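PDB 3V7D: cell division control protein 4 from Saccharomyces cerevisiae, which recognises phosphorylated proteins such as the CDK inhibitor SIC1 as the substrate-binding F-box subunit of an SCF ubiquitin ligase, marking them for proteasomal degradation. Local coordinates for residues L59-E63 against N64-P68. The protein carries 1 engineered substitution. Numbering follows the deposited sequence.
Sequences LLISE and NFVSP
The carbonyl oxygen of Ile61 is gripped from two directions: Asn64 N donates to Ile61 O over 3.0 Å from well above the carbonyl plane, and a water donates to it as well. That same water gives its other hydrogen to Val66 O, 2.8 Å from the water oxygen, and so ties the last turn of helix 53-62 to the departing chain. Phe65 N closes the larger loop, reaching Leu60 O at 2.9 Å. With Asn64 in the left-handed conformation (phi 55°), this pair of bonds is a textbook Schellman motif, in which the chain reverses and gives Leu60 O and Ile61 O the amide donors that the ending helix no longer supplies.

The Phe65 ring swings back beside Glu63, whose CB sits over one face, displaced toward the rim, in a CH-pi contact 3.8 Å from the ring centroid. Leu60 CD2 meets Phe65 CB at 3.9 Å, the two side chains crossing at about a right angle. Because Ile61 CG1 lies anti to the carbonyl carbon (chi1 -68°), it extends to Val66 CG1, which also touches Leu60 CB. Were Phe65 reduced to an alanine, Glu63 CB would probably lose its aromatic cover and a gap open against Asn98 of helix 87-106.

Within the turn, Glu63 bends at chi2 and sends OE1 to a salt bridge with Arg420, while Asn404 binds Glu63 O. The end of helix 53-62, in the F-box-like region, is thus closed by the amides of the two residues beyond Glu63 and a water, while Glu63, by carboxylate and carbonyl, links it to the WD-repeat propeller.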
loop_
_atom_site.group_PDB
_atom_site.type_symbol
_atom_site.label_atom_id
_atom_site.label_comp_id
_atom_site.label_asym_id
_atom_site.label_seq_id
_atom_site.Cartn_x
_atom_site.Cartn_y
_atom_site.Cartn_z
ATOM N N LEU B 59 6.732 -11.450 -3.120
ATOM C CA LEU B 59 5.721 -11.826 -2.130
ATOM C C LEU B 59 5.138 -10.598 -1.434
ATOM O O LEU B 59 3.919 -10.489 -1.273
ATOM C CB LEU B 59 6.298 -12.803 -1.100
ATOM C CG LEU B 59 6.470 -14.249 -1.572
ATOM C CD1 LEU B 59 7.215 -15.077 -0.545
ATOM C CD2 LEU B 59 5.114 -14.865 -1.871
ATOM N N LEU B 60 6.014 -9.677 -1.030
ATOM C CA LEU B 60 5.591 -8.427 -0.402
ATOM C C LEU B 60 4.686 -7.616 -1.329
ATOM O O LEU B 60 3.669 -7.069 -0.900
ATOM C CB LEU B 60 6.804 -7.593 0.020
ATOM C CG LEU B 60 7.511 -8.037 1.304
ATOM C CD1 LEU B 60 8.930 -7.485 1.356
ATOM C CD2 LEU B 60 6.729 -7.590 2.524
ATOM N N ILE B 61 5.055 -7.552 -2.604
ATOM C CA ILE B 61 4.245 -6.848 -3.586
ATOM C C ILE B 61 2.923 -7.571 -3.834
ATOM O O ILE B 61 1.874 -6.937 -3.940
ATOM C CB ILE B 61 5.002 -6.661 -4.913
ATOM C CG1 ILE B 61 6.165 -5.688 -4.722
ATOM C CG2 ILE B 61 4.071 -6.154 -6.014
ATOM C CD1 ILE B 61 7.044 -5.554 -5.954
ATOM N N SER B 62 2.969 -8.900 -3.905
ATOM C CA SER B 62 1.775 -9.674 -4.246
ATOM C C SER B 62 0.710 -9.624 -3.150
ATOM O O SER B 62 -0.471 -9.817 -3.424
ATOM C CB SER B 62 2.130 -11.129 -4.579
ATOM O OG SER B 62 2.596 -11.822 -3.431
ATOM N N GLU B 63 1.128 -9.366 -1.915
ATOM C CA GLU B 63 0.188 -9.249 -0.808
ATOM C C GLU B 63 -0.168 -7.788 -0.513
ATOM O O GLU B 63 -0.803 -7.492 0.504
ATOM C CB GLU B 63 0.759 -9.912 0.450
ATOM C CG GLU B 63 0.940 -11.421 0.335
ATOM C CD GLU B 63 -0.379 -12.174 0.283
ATOM O OE1 GLU B 63 -1.367 -11.684 0.861
ATOM O OE2 GLU B 63 -0.428 -13.259 -0.331
ATOM N N ASN B 64 0.246 -6.888 -1.403
ATOM C CA ASN B 64 0.039 -5.450 -1.224
ATOM C C ASN B 64 0.595 -4.903 0.085
ATOM O O ASN B 64 0.004 -4.005 0.684
ATOM C CB ASN B 64 -1.443 -5.086 -1.305
ATOM C CG ASN B 64 -2.119 -5.667 -2.517
ATOM O OD1 ASN B 64 -3.201 -6.245 -2.417
ATOM N ND2 ASN B 64 -1.489 -5.518 -3.673
ATOM N N PHE B 65 1.716 -5.447 0.539
ATOM C CA PHE B 65 2.367 -4.900 1.723
ATOM C C PHE B 65 3.286 -3.751 1.328
ATOM O O PHE B 65 3.695 -2.953 2.166
ATOM C CB PHE B 65 3.142 -5.985 2.472
ATOM C CG PHE B 65 2.264 -7.045 3.078
ATOM C CD1 PHE B 65 1.044 -6.712 3.642
ATOM C CD2 PHE B 65 2.659 -8.375 3.078
ATOM C CE1 PHE B 65 0.233 -7.686 4.199
ATOM C CE2 PHE B 65 1.855 -9.351 3.636
ATOM C CZ PHE B 65 0.637 -9.006 4.193
ATOM N N VAL B 66 3.607 -3.674 0.042
ATOM C CA VAL B 66 4.445 -2.605 -0.480
ATOM C C VAL B 66 4.196 -2.470 -1.974
ATOM O O VAL B 66 3.733 -3.410 -2.617
ATOM C CB VAL B 66 5.945 -2.885 -0.225
ATOM C CG1 VAL B 66 6.498 -3.867 -1.256
ATOM C CG2 VAL B 66 6.746 -1.594 -0.238
ATOM N N SER B 67 4.477 -1.294 -2.521
ATOM C CA SER B 67 4.387 -1.079 -3.960
ATOM C C SER B 67 5.801 -1.021 -4.510
ATOM O O SER B 67 6.748 -0.848 -3.745
ATOM C CB SER B 67 3.658 0.235 -4.253
ATOM O OG SER B 67 4.423 1.346 -3.815
ATOM N N PRO B 68 5.956 -1.177 -5.834
ATOM C CA PRO B 68 7.281 -1.008 -6.442
ATOM C C PRO B 68 7.915 0.339 -6.090
ATOM O O PRO B 68 9.110 0.393 -5.794
ATOM C CB PRO B 68 6.982 -1.073 -7.940
ATOM C CG PRO B 68 5.777 -1.947 -8.034
ATOM C CD PRO B 68 4.955 -1.648 -6.811
HETATM O O HOH W 1 1.598 -4.068 -4.266
#